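Local coordinates for protein (thiaminase I) (Bacillus subtilis, PDB 3THI) that probably degrades thiamin as a thiaminase I, a transferase that exchanges the thiazole part of the vitamin for another nucleophile, at residues Y161-L165 and L184-I189; L177-L181 and W349-A353; A242-F247 and I324-L328. One frame throughout, in Å; residues are numbered along the deposited sequence.

Contact 1 of 3, residues Y161-L165 and L184-I189; sequences YLEAL and LNDKVI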
ATOM      1  N   TYR A 161       4.307  -6.565  11.550  1.00 14.15           N
ATOM      2  CA  TYR A 161       5.309  -6.776  12.589  1.00 16.66           C
ATOM      3  C   TYR A 161       6.502  -5.817  12.402  1.00 15.14           C
ATOM      4  O   TYR A 161       6.905  -5.100  13.327  1.00 17.01           O
ATOM      5  CB  TYR A 161       5.805  -8.237  12.559  1.00 13.49           C
ATOM      6  CG  TYR A 161       6.899  -8.516  13.567  1.00 15.52           C
ATOM      7  CD1 TYR A 161       6.585  -8.832  14.890  1.00 14.36           C
ATOM      8  CD2 TYR A 161       8.248  -8.385  13.222  1.00 13.07           C
ATOM      9  CE1 TYR A 161       7.581  -9.005  15.851  1.00 14.04           C
ATOM     10  CE2 TYR A 161       9.258  -8.555  14.185  1.00 16.81           C
ATOM     11  CZ  TYR A 161       8.908  -8.863  15.494  1.00 16.15           C
ATOM     12  OH  TYR A 161       9.875  -9.027  16.450  1.00 15.32           O
ATOM     13  N   LEU A 162       7.056  -5.812  11.192  1.00 18.30           N
ATOM     14  CA  LEU A 162       8.214  -4.988  10.859  1.00 12.84           C
ATOM     15  C   LEU A 162       7.945  -3.496  10.914  1.00 14.38           C
ATOM     16  O   LEU A 162       8.822  -2.719  11.274  1.00 10.26           O
ATOM     17  CB  LEU A 162       8.767  -5.406   9.500  1.00 13.35           C
ATOM     18  CG  LEU A 162       9.344  -6.822   9.539  1.00 14.83           C
ATOM     19  CD1 LEU A 162       9.748  -7.286   8.160  1.00 16.78           C
ATOM     20  CD2 LEU A 162      10.529  -6.827  10.452  1.00 15.45           C
ATOM     21  N   GLU A 163       6.734  -3.096  10.546  1.00 14.67           N
ATOM     22  CA  GLU A 163       6.368  -1.690  10.601  1.00 16.26           C
ATOM     23  C   GLU A 163       6.246  -1.280  12.064  1.00 17.07           C
ATOM     24  O   GLU A 163       6.770  -0.239  12.474  1.00 14.89           O
ATOM     25  CB  GLU A 163       5.037  -1.441   9.890  1.00 14.69           C
ATOM     26  CG  GLU A 163       5.103  -1.619   8.392  1.00 14.24           C
ATOM     27  CD  GLU A 163       3.959  -0.943   7.688  1.00 16.26           C
ATOM     28  OE1 GLU A 163       2.809  -1.151   8.108  1.00 21.46           O
ATOM     29  OE2 GLU A 163       4.207  -0.202   6.714  1.00 21.28           O
ATOM     30  N   ALA A 164       5.549  -2.106  12.841  1.00 14.01           N
ATOM     31  CA  ALA A 164       5.361  -1.852  14.261  1.00 15.07           C
ATOM     32  C   ALA A 164       6.707  -1.750  14.962  1.00 14.87           C
ATOM     33  O   ALA A 164       6.904  -0.878  15.802  1.00 17.88           O
ATOM     34  CB  ALA A 164       4.526  -2.973  14.896  1.00 14.14           C
ATOM     35  N   LEU A 165       7.638  -2.624  14.589  1.00 15.01           N
ATOM     36  CA  LEU A 165       8.963  -2.639  15.203  1.00 16.79           C
ATOM     37  C   LEU A 165       9.676  -1.306  15.024  1.00 17.58           C
ATOM     38  O   LEU A 165      10.396  -0.860  15.916  1.00 23.01           O
ATOM     39  CB  LEU A 165       9.811  -3.781  14.638  1.00 14.44           C
ATOM     40  CG  LEU A 165      11.114  -4.081  15.380  1.00 16.67           C
ATOM     41  CD1 LEU A 165      10.805  -4.452  16.810  1.00 15.94           C
ATOM     42  CD2 LEU A 165      11.875  -5.206  14.692  1.00 14.64           C
ATOM     43  N   LEU A 184      11.358 -12.571  19.535  1.00 23.82           N
ATOM     44  CA  LEU A 184      10.457 -11.650  18.851  1.00 23.51           C
ATOM     45  C   LEU A 184      10.288 -10.451  19.759  1.00 22.32           C
ATOM     46  O   LEU A 184      10.486 -10.562  20.964  1.00 23.44           O
ATOM     47  CB  LEU A 184       9.095 -12.303  18.604  1.00 21.68           C
ATOM     48  CG  LEU A 184       9.034 -13.325  17.477  1.00 20.45           C
ATOM     49  CD1 LEU A 184       7.737 -14.068  17.573  1.00 21.65           C
ATOM     50  CD2 LEU A 184       9.181 -12.633  16.135  1.00 14.40           C
ATOM     51  N   ASN A 185       9.960  -9.296  19.193  1.00 18.48           N
ATOM     52  CA  ASN A 185       9.759  -8.122  20.027  1.00 21.64           C
ATOM     53  C   ASN A 185       8.399  -8.271  20.700  1.00 23.70           C
ATOM     54  O   ASN A 185       7.375  -8.384  20.026  1.00 24.58           O
ATOM     55  CB  ASN A 185       9.808  -6.830  19.220  1.00 18.18           C
ATOM     56  CG  ASN A 185       9.612  -5.603  20.086  1.00 19.43           C
ATOM     57  OD1 ASN A 185       8.523  -5.366  20.606  1.00 20.79           O
ATOM     58  ND2 ASN A 185      10.674  -4.832  20.272  1.00 21.30           N
ATOM     59  N   ASP A 186       8.401  -8.278  22.031  1.00 25.07           N
ATOM     60  CA  ASP A 186       7.175  -8.443  22.809  1.00 24.45           C
ATOM     61  C   ASP A 186       6.165  -7.321  22.684  1.00 21.09           C
ATOM     62  O   ASP A 186       4.971  -7.582  22.655  1.00 21.87           O
ATOM     63  CB  ASP A 186       7.505  -8.708  24.276  1.00 30.54           C
ATOM     64  CG  ASP A 186       8.159 -10.060  24.478  1.00 34.60           C
ATOM     65  OD1 ASP A 186       7.484 -11.080  24.211  1.00 36.61           O
ATOM     66  OD2 ASP A 186       9.347 -10.099  24.872  1.00 37.14           O
ATOM     67  N   LYS A 187       6.644  -6.081  22.638  1.00 19.97           N
ATOM     68  CA  LYS A 187       5.770  -4.926  22.498  1.00 21.02           C
ATOM     69  C   LYS A 187       5.028  -5.011  21.163  1.00 20.91           C
ATOM     70  O   LYS A 187       3.816  -4.785  21.102  1.00 21.68           O
ATOM     71  CB  LYS A 187       6.582  -3.627  22.554  1.00 23.44           C
ATOM     72  CG  LYS A 187       6.900  -3.121  23.946  1.00 28.13           C
ATOM     73  CD  LYS A 187       7.874  -1.945  23.878  1.00 35.69           C
ATOM     74  CE  LYS A 187       8.056  -1.268  25.232  1.00 37.64           C
ATOM     75  NZ  LYS A 187       6.813  -0.546  25.644  1.00 41.17           N
ATOM     76  N   VAL A 188       5.766  -5.345  20.102  1.00 18.95           N
ATOM     77  CA  VAL A 188       5.194  -5.464  18.767  1.00 17.88           C
ATOM     78  C   VAL A 188       4.152  -6.563  18.758  1.00 18.15           C
ATOM     79  O   VAL A 188       3.047  -6.368  18.253  1.00 19.50           O
ATOM     80  CB  VAL A 188       6.270  -5.765  17.705  1.00 18.82           C
ATOM     81  CG1 VAL A 188       5.630  -5.982  16.335  1.00 17.50           C
ATOM     82  CG2 VAL A 188       7.245  -4.620  17.625  1.00 15.60           C
ATOM     83  N   ILE A 189       4.505  -7.710  19.331  1.00 18.53           N
ATOM     84  CA  ILE A 189       3.586  -8.843  19.408  1.00 17.23           C
ATOM     85  C   ILE A 189       2.340  -8.459  20.213  1.00 15.45           C
ATOM     86  O   ILE A 189       1.222  -8.766  19.807  1.00 15.66           O
ATOM     87  CB  ILE A 189       4.270 -10.091  20.026  1.00 16.16           C
ATOM     88  CG1 ILE A 189       5.317 -10.645  19.052  1.00 18.23           C
ATOM     89  CG2 ILE A 189       3.243 -11.169  20.347  1.00 14.77           C
ATOM     90  CD1 ILE A 189       4.738 -11.066  17.707  1.00 17.18           C
TER

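Contact 2 of 3, residues L177-L181 and W349-A353; sequences LLPPL and WLKDA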
ATOM      1  N   LEU A 177      19.412  -5.218   7.055  1.00 17.99           N
ATOM      2  CA  LEU A 177      19.604  -6.383   7.887  1.00 19.52           C
ATOM      3  C   LEU A 177      18.230  -6.563   8.532  1.00 16.39           C
ATOM      4  O   LEU A 177      17.704  -5.638   9.156  1.00 16.03           O
ATOM      5  CB  LEU A 177      20.656  -6.104   8.958  1.00 21.34           C
ATOM      6  CG  LEU A 177      21.093  -7.321   9.766  1.00 29.32           C
ATOM      7  CD1 LEU A 177      21.780  -8.323   8.837  1.00 33.09           C
ATOM      8  CD2 LEU A 177      22.039  -6.877  10.884  1.00 28.93           C
ATOM      9  N   LEU A 178      17.589  -7.695   8.270  1.00 14.67           N
ATOM     10  CA  LEU A 178      16.285  -7.969   8.864  1.00 14.40           C
ATOM     11  C   LEU A 178      16.464  -8.478  10.299  1.00 15.37           C
ATOM     12  O   LEU A 178      17.443  -9.156  10.607  1.00 12.96           O
ATOM     13  CB  LEU A 178      15.505  -8.943   7.984  1.00 15.23           C
ATOM     14  CG  LEU A 178      15.018  -8.214   6.725  1.00 15.09           C
ATOM     15  CD1 LEU A 178      14.895  -9.175   5.562  1.00 17.11           C
ATOM     16  CD2 LEU A 178      13.695  -7.495   7.010  1.00 13.40           C
ATOM     17  N   PRO A 179      15.516  -8.153  11.197  1.00 17.34           N
ATOM     18  CA  PRO A 179      15.587  -8.563  12.604  1.00 19.30           C
ATOM     19  C   PRO A 179      15.437 -10.050  12.904  1.00 21.04           C
ATOM     20  O   PRO A 179      14.886 -10.816  12.099  1.00 17.01           O
ATOM     21  CB  PRO A 179      14.467  -7.745  13.249  1.00 17.59           C
ATOM     22  CG  PRO A 179      13.429  -7.755  12.196  1.00 16.93           C
ATOM     23  CD  PRO A 179      14.213  -7.523  10.905  1.00 15.41           C
ATOM     24  N   PRO A 180      15.976 -10.487  14.053  1.00 23.11           N
ATOM     25  CA  PRO A 180      15.884 -11.896  14.437  1.00 23.67           C
ATOM     26  C   PRO A 180      14.425 -12.263  14.700  1.00 23.54           C
ATOM     27  O   PRO A 180      13.618 -11.407  15.088  1.00 21.89           O
ATOM     28  CB  PRO A 180      16.707 -11.952  15.721  1.00 25.58           C
ATOM     29  CG  PRO A 180      17.713 -10.838  15.537  1.00 23.94           C
ATOM     30  CD  PRO A 180      16.837  -9.744  14.994  1.00 25.15           C
ATOM     31  N   LEU A 181      14.074 -13.505  14.387  1.00 21.72           N
ATOM     32  CA  LEU A 181      12.721 -14.004  14.612  1.00 23.63           C
ATOM     33  C   LEU A 181      12.668 -14.669  15.990  1.00 24.42           C
ATOM     34  O   LEU A 181      11.665 -15.293  16.364  1.00 26.77           O
ATOM     35  CB  LEU A 181      12.353 -15.024  13.536  1.00 21.32           C
ATOM     36  CG  LEU A 181      12.014 -14.432  12.175  1.00 23.20           C
ATOM     37  CD1 LEU A 181      11.798 -15.527  11.203  1.00 25.08           C
ATOM     38  CD2 LEU A 181      10.776 -13.589  12.278  1.00 20.18           C
ATOM     39  N   TRP A 349      13.380 -14.334   4.906  1.00 15.24           N
ATOM     40  CA  TRP A 349      12.893 -13.865   6.194  1.00 16.95           C
ATOM     41  C   TRP A 349      11.378 -14.031   6.307  1.00 18.57           C
ATOM     42  O   TRP A 349      10.853 -14.287   7.391  1.00 21.24           O
ATOM     43  CB  TRP A 349      13.267 -12.396   6.408  1.00 18.12           C
ATOM     44  CG  TRP A 349      13.071 -11.936   7.830  1.00 18.22           C
ATOM     45  CD1 TRP A 349      14.012 -11.928   8.819  1.00 17.00           C
ATOM     46  CD2 TRP A 349      11.860 -11.433   8.423  1.00 20.53           C
ATOM     47  NE1 TRP A 349      13.469 -11.455   9.992  1.00 17.80           N
ATOM     48  CE2 TRP A 349      12.151 -11.144   9.780  1.00 21.49           C
ATOM     49  CE3 TRP A 349      10.559 -11.205   7.949  1.00 21.34           C
ATOM     50  CZ2 TRP A 349      11.186 -10.635  10.664  1.00 14.63           C
ATOM     51  CZ3 TRP A 349       9.596 -10.698   8.838  1.00 16.90           C
ATOM     52  CH2 TRP A 349       9.921 -10.424  10.176  1.00 17.98           C
ATOM     53  N   LEU A 350      10.678 -13.863   5.189  1.00 17.75           N
ATOM     54  CA  LEU A 350       9.228 -14.003   5.159  1.00 17.54           C
ATOM     55  C   LEU A 350       8.825 -15.462   5.368  1.00 20.92           C
ATOM     56  O   LEU A 350       7.843 -15.751   6.066  1.00 20.70           O
ATOM     57  CB  LEU A 350       8.688 -13.478   3.825  1.00 17.47           C
ATOM     58  CG  LEU A 350       7.861 -12.190   3.794  1.00 15.43           C
ATOM     59  CD1 LEU A 350       8.138 -11.299   4.974  1.00 11.14           C
ATOM     60  CD2 LEU A 350       8.126 -11.476   2.488  1.00 11.61           C
ATOM     61  N   LYS A 351       9.573 -16.381   4.763  1.00 20.90           N
ATOM     62  CA  LYS A 351       9.286 -17.810   4.924  1.00 25.41           C
ATOM     63  C   LYS A 351       9.524 -18.209   6.380  1.00 23.41           C
ATOM     64  O   LYS A 351       8.715 -18.912   6.987  1.00 23.32           O
ATOM     65  CB  LYS A 351      10.162 -18.661   4.000  1.00 25.62           C
ATOM     66  CG  LYS A 351       9.855 -18.487   2.526  1.00 33.99           C
ATOM     67  CD  LYS A 351      10.545 -19.544   1.672  1.00 40.85           C
ATOM     68  CE  LYS A 351      10.124 -19.441   0.207  1.00 42.87           C
ATOM     69  NZ  LYS A 351      10.469 -20.672  -0.574  1.00 44.25           N
ATOM     70  N   ASP A 352      10.633 -17.726   6.933  1.00 21.19           N
ATOM     71  CA  ASP A 352      11.009 -17.993   8.313  1.00 22.48           C
ATOM     72  C   ASP A 352       9.991 -17.427   9.296  1.00 24.90           C
ATOM     73  O   ASP A 352       9.737 -18.026  10.351  1.00 25.25           O
ATOM     74  CB  ASP A 352      12.370 -17.360   8.621  1.00 25.47           C
ATOM     75  CG  ASP A 352      13.528 -18.100   7.983  1.00 26.94           C
ATOM     76  OD1 ASP A 352      13.359 -19.282   7.616  1.00 26.41           O
ATOM     77  OD2 ASP A 352      14.617 -17.488   7.867  1.00 32.18           O
ATOM     78  N   ALA A 353       9.469 -16.240   8.977  1.00 21.49           N
ATOM     79  CA  ALA A 353       8.497 -15.562   9.825  1.00 20.56           C
ATOM     80  C   ALA A 353       7.186 -16.310   9.983  1.00 23.84           C
ATOM     81  O   ALA A 353       6.662 -16.377  11.092  1.00 21.88           O
ATOM     82  CB  ALA A 353       8.235 -14.149   9.319  1.00 20.48           C
TER

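Contact 3 of 3, residues A242-F247 and I324-L328; sequences AEQVRF and IYSEL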
ATOM      1  N   ALA A 242     -18.423   6.046   1.077  1.00 20.06           N
ATOM      2  CA  ALA A 242     -17.109   6.659   1.294  1.00 22.70           C
ATOM      3  C   ALA A 242     -17.190   8.105   1.800  1.00 24.28           C
ATOM      4  O   ALA A 242     -16.298   8.599   2.488  1.00 25.74           O
ATOM      5  CB  ALA A 242     -16.309   6.618   0.015  1.00 20.31           C
ATOM      6  N   GLU A 243     -18.271   8.779   1.439  1.00 26.48           N
ATOM      7  CA  GLU A 243     -18.482  10.155   1.844  1.00 26.71           C
ATOM      8  C   GLU A 243     -19.013  10.227   3.270  1.00 24.62           C
ATOM      9  O   GLU A 243     -18.855  11.231   3.952  1.00 24.90           O
ATOM     10  CB  GLU A 243     -19.441  10.831   0.859  1.00 34.21           C
ATOM     11  CG  GLU A 243     -18.944  10.821  -0.589  1.00 38.68           C
ATOM     12  CD  GLU A 243     -17.829  11.830  -0.858  1.00 45.74           C
ATOM     13  OE1 GLU A 243     -17.316  12.451   0.100  1.00 50.49           O
ATOM     14  OE2 GLU A 243     -17.468  12.014  -2.042  1.00 45.54           O
ATOM     15  N   GLN A 244     -19.625   9.140   3.723  1.00 22.70           N
ATOM     16  CA  GLN A 244     -20.169   9.082   5.070  1.00 23.12           C
ATOM     17  C   GLN A 244     -19.162   8.631   6.127  1.00 22.72           C
ATOM     18  O   GLN A 244     -19.405   8.796   7.327  1.00 24.69           O
ATOM     19  CB  GLN A 244     -21.421   8.201   5.122  1.00 25.46           C
ATOM     20  CG  GLN A 244     -22.530   8.567   4.141  1.00 26.54           C
ATOM     21  CD  GLN A 244     -22.832  10.068   4.107  1.00 24.66           C
ATOM     22  OE1 GLN A 244     -22.819  10.691   3.039  1.00 26.51           O
ATOM     23  NE2 GLN A 244     -23.076  10.649   5.267  1.00 26.39           N
ATOM     24  N   VAL A 245     -18.043   8.042   5.705  1.00 21.97           N
ATOM     25  CA  VAL A 245     -17.032   7.638   6.682  1.00 20.97           C
ATOM     26  C   VAL A 245     -16.065   8.765   6.970  1.00 17.59           C
ATOM     27  O   VAL A 245     -15.929   9.720   6.202  1.00 16.35           O
ATOM     28  CB  VAL A 245     -16.138   6.434   6.253  1.00 20.62           C
ATOM     29  CG1 VAL A 245     -16.858   5.178   6.413  1.00 20.26           C
ATOM     30  CG2 VAL A 245     -15.641   6.585   4.827  1.00 22.67           C
ATOM     31  N   ARG A 246     -15.416   8.646   8.113  1.00 17.96           N
ATOM     32  CA  ARG A 246     -14.386   9.583   8.518  1.00 19.78           C
ATOM     33  C   ARG A 246     -13.205   8.656   8.707  1.00 16.23           C
ATOM     34  O   ARG A 246     -13.384   7.473   8.986  1.00 17.36           O
ATOM     35  CB  ARG A 246     -14.742  10.280   9.832  1.00 18.50           C
ATOM     36  CG  ARG A 246     -15.930  11.209   9.736  1.00 20.80           C
ATOM     37  CD  ARG A 246     -15.680  12.260   8.680  1.00 24.69           C
ATOM     38  NE  ARG A 246     -16.823  13.146   8.485  1.00 29.49           N
ATOM     39  CZ  ARG A 246     -17.780  12.961   7.581  1.00 29.55           C
ATOM     40  NH1 ARG A 246     -17.756  11.905   6.781  1.00 30.69           N
ATOM     41  NH2 ARG A 246     -18.728  13.875   7.429  1.00 32.36           N
ATOM     42  N   PHE A 247     -12.008   9.168   8.480  1.00 17.68           N
ATOM     43  CA  PHE A 247     -10.805   8.373   8.643  1.00 16.92           C
ATOM     44  C   PHE A 247      -9.704   9.257   9.170  1.00 18.77           C
ATOM     45  O   PHE A 247      -9.818  10.479   9.157  1.00 20.35           O
ATOM     46  CB  PHE A 247     -10.375   7.757   7.310  1.00 12.78           C
ATOM     47  CG  PHE A 247     -10.275   8.746   6.183  1.00 13.20           C
ATOM     48  CD1 PHE A 247     -11.390   9.067   5.422  1.00 13.18           C
ATOM     49  CD2 PHE A 247      -9.054   9.318   5.850  1.00 13.93           C
ATOM     50  CE1 PHE A 247     -11.286   9.941   4.334  1.00 13.84           C
ATOM     51  CE2 PHE A 247      -8.944  10.182   4.778  1.00 17.39           C
ATOM     52  CZ  PHE A 247     -10.064  10.498   4.013  1.00 15.01           C
ATOM     53  N   ILE A 324     -12.376  14.008  -0.621  1.00 21.41           N
ATOM     54  CA  ILE A 324     -11.708  13.023   0.226  1.00 19.76           C
ATOM     55  C   ILE A 324     -10.189  13.116  -0.022  1.00 20.00           C
ATOM     56  O   ILE A 324      -9.389  12.993   0.909  1.00 18.42           O
ATOM     57  CB  ILE A 324     -12.199  11.576  -0.077  1.00 17.05           C
ATOM     58  CG1 ILE A 324     -13.582  11.348   0.542  1.00 15.29           C
ATOM     59  CG2 ILE A 324     -11.218  10.555   0.455  1.00 13.15           C
ATOM     60  CD1 ILE A 324     -14.203  10.025   0.174  1.00 13.57           C
ATOM     61  N   TYR A 325      -9.806  13.367  -1.273  1.00 19.49           N
ATOM     62  CA  TYR A 325      -8.400  13.487  -1.633  1.00 19.57           C
ATOM     63  C   TYR A 325      -7.671  14.662  -0.985  1.00 21.60           C
ATOM     64  O   TYR A 325      -6.442  14.737  -1.024  1.00 24.58           O
ATOM     65  CB  TYR A 325      -8.238  13.501  -3.152  1.00 18.57           C
ATOM     66  CG  TYR A 325      -8.105  12.106  -3.703  1.00 18.75           C
ATOM     67  CD1 TYR A 325      -6.871  11.446  -3.675  1.00 20.12           C
ATOM     68  CD2 TYR A 325      -9.209  11.425  -4.217  1.00 15.29           C
ATOM     69  CE1 TYR A 325      -6.737  10.142  -4.148  1.00 19.25           C
ATOM     70  CE2 TYR A 325      -9.090  10.122  -4.690  1.00 17.29           C
ATOM     71  CZ  TYR A 325      -7.850   9.488  -4.660  1.00 16.64           C
ATOM     72  OH  TYR A 325      -7.704   8.226  -5.190  1.00 14.62           O
ATOM     73  N   SER A 326      -8.430  15.574  -0.386  1.00 20.85           N
ATOM     74  CA  SER A 326      -7.852  16.724   0.302  1.00 21.58           C
ATOM     75  C   SER A 326      -7.303  16.182   1.626  1.00 22.06           C
ATOM     76  O   SER A 326      -6.151  16.431   1.997  1.00 23.09           O
ATOM     77  CB  SER A 326      -8.935  17.782   0.548  1.00 19.65           C
ATOM     78  OG  SER A 326      -8.397  18.958   1.128  1.00 29.45           O
ATOM     79  N   GLU A 327      -8.114  15.372   2.298  1.00 20.91           N
ATOM     80  CA  GLU A 327      -7.720  14.763   3.559  1.00 21.67           C
ATOM     81  C   GLU A 327      -6.569  13.766   3.345  1.00 20.68           C
ATOM     82  O   GLU A 327      -5.628  13.710   4.133  1.00 17.93           O
ATOM     83  CB  GLU A 327      -8.923  14.068   4.178  1.00 23.74           C
ATOM     84  CG  GLU A 327      -8.715  13.679   5.627  1.00 33.07           C
ATOM     85  CD  GLU A 327      -9.983  13.170   6.287  1.00 33.99           C
ATOM     86  OE1 GLU A 327     -11.088  13.345   5.711  1.00 38.58           O
ATOM     87  OE2 GLU A 327      -9.864  12.593   7.381  1.00 29.33           O
ATOM     88  N   LEU A 328      -6.634  13.009   2.252  1.00 18.06           N
ATOM     89  CA  LEU A 328      -5.593  12.038   1.923  1.00 16.54           C
ATOM     90  C   LEU A 328      -4.279  12.753   1.604  1.00 15.56           C
ATOM     91  O   LEU A 328      -3.201  12.280   1.948  1.00 15.68           O
ATOM     92  CB  LEU A 328      -6.028  11.178   0.729  1.00 12.44           C
ATOM     93  CG  LEU A 328      -7.302  10.325   0.868  1.00 16.04           C
ATOM     94  CD1 LEU A 328      -7.565   9.577  -0.426  1.00 14.09           C
ATOM     95  CD2 LEU A 328      -7.181   9.333   2.023  1.00 12.79           C
TER
HETATM   96  O   HOH W   1     -14.464  12.625  -2.401  1.00 17.03           O

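Contact 1 of 3, residues Y161-L165 and L184-I189
Y161 of helix 154-169 meets N185 at the capped start of helix 186-199. The phenol oxygen takes the backbone N-H of N185: the N-to-OH distance is 2.8 Å and the N-H...O angle is 172°, so the bond is nearly straight. The donor lies at the edge of the ring and in its plane. With CG of Y161 anti to its own N (chi1 177°), the ring is carried across to the second segment. N185 is the N-cap. N185 OD1 accepts from V188 N at 2.8 Å, tilted 25° from the plane of the amide, and so satisfies one N-H of the first helical turn. The phenol thus holds the backbone of the capping residue while the amide caps the helix. These are consecutive helices of a protein in the periplasmic-binding-protein clan, joined by a loop region. Within these segments the backbones are nearest at A164 and V188, with 5.8 Å between their CA atoms. The two V188 methyls touch different residues. V188 CG1 presses on Y161 CD1 at 3.3 Å and also reaches A164 CB at 3.5 Å. V188 CG2 lies 3.7 Å from L165 CD1. L165 CD1 also touches the N185 side chain, 3.5 Å from N185 ND2. L184 CD2 comes obliquely to the phenol end of the ring, 3.8 Å from Y161 CZ. Helix 357-361 adds L357, which touches both Y161 and L184.

Contact 2 of 3, residues L177-L181 and W349-A353
W349 and P179 form the polar centre of a helix-to-loop contact on the outer part of the fold. W349 NE1 donates to P179 O at 2.6 Å with an N-H...O angle of 165°. The bond is short, and the oxygen sits at the indole edge, only 9° out of the ring plane. The donor in turn lies in the carbonyl plane of P179. Two leucines of the loop lie on opposite sides of the indole plane. L178 CB makes a CH-pi contact, 3.8 Å from the centroid of the five-membered ring of W349. On the other side L181 CD2 stands 3.3 Å from the plane of the W349 ring, offset toward the rim. The indole therefore lies between L178 and L181 of the irregular segment that links helices 154-169 and 186-199, and it comes from helix 346-353, far along the sequence. CG of W349 is anti to the backbone N (chi1 -167°), which swings the ring out from the helix toward this loop. An alanine at W349 is likely to leave P179 O without its indole donor and to open a gap between L178 and L181. L181 also reaches along the helix by its other branch: L181 CD1 packs tightly on D352 CB at 3.2 Å. L181 CD2 approaches A353 CB at 3.9 Å.

Contact 3 of 3, residues A242-F247 and I324-L328
The F247 ring carries the E327 carboxylate on one face. The two planes are 11° apart, and E327 CD stands 3.4 Å above the F247 ring, offset toward its rim. I324 and L328 reach the ring obliquely. I324 CG2 is 3.7 Å from F247 CZ, and L328 CD2 is 3.4 Å from F247 CE2. E327, extended beyond CG, approaches F247 from the opposite direction and so lays its carboxylate over the ring. E327 OE2 ends 2.8 Å from F247 O. Both are acceptors and no hydrogen bond joins them, so this closeness may make the carboxylate easier to protonate. R246 offers an opposite charge nearby but without contact. R246 NH1 donates hydrogen bonds to the carbonyl oxygens of E243 and V245 in its own segment. F247 N is buried here with no partner in the model. Nearer the start of the segment, I324 CD1 packs against A242, 4.0 Å from A242 CB. A water bridges E243 and the helix: it donates to E243 OE2 and accepts from I324 N, 3.1 Å from each. Strand 245-247 and helix 324-328 run nearly alongside, 16° apart in direction. Strand 245-248 pairs antiparallel with strand 96-112, whose L108 touches F247, and M235 of helix 234-238 packs on A242, F247 and I324.

Contacts 1 and 2 belong to one cluster, their centres about 12 Å apart. Helix 154-169 serves both: L162 packs on W349 and P179, and Y161 touches W349. The loop of contact 2 leads into the helix start of contact 1. Each is partly buried and combines one side-chain-to-backbone hydrogen bond with aliphatic packing, centred on V188 in contact 1 and on two leucines in contact 2. The phenol oxygen accepts in contact 1, and the indole N-H donates in contact 2. Contact 3 is more buried and lies apart, its centre about 29 and 36 Å from those of contacts 1 and 2. It joins strand to helix through a carboxylate stack and a water, with no direct hydrogen bond.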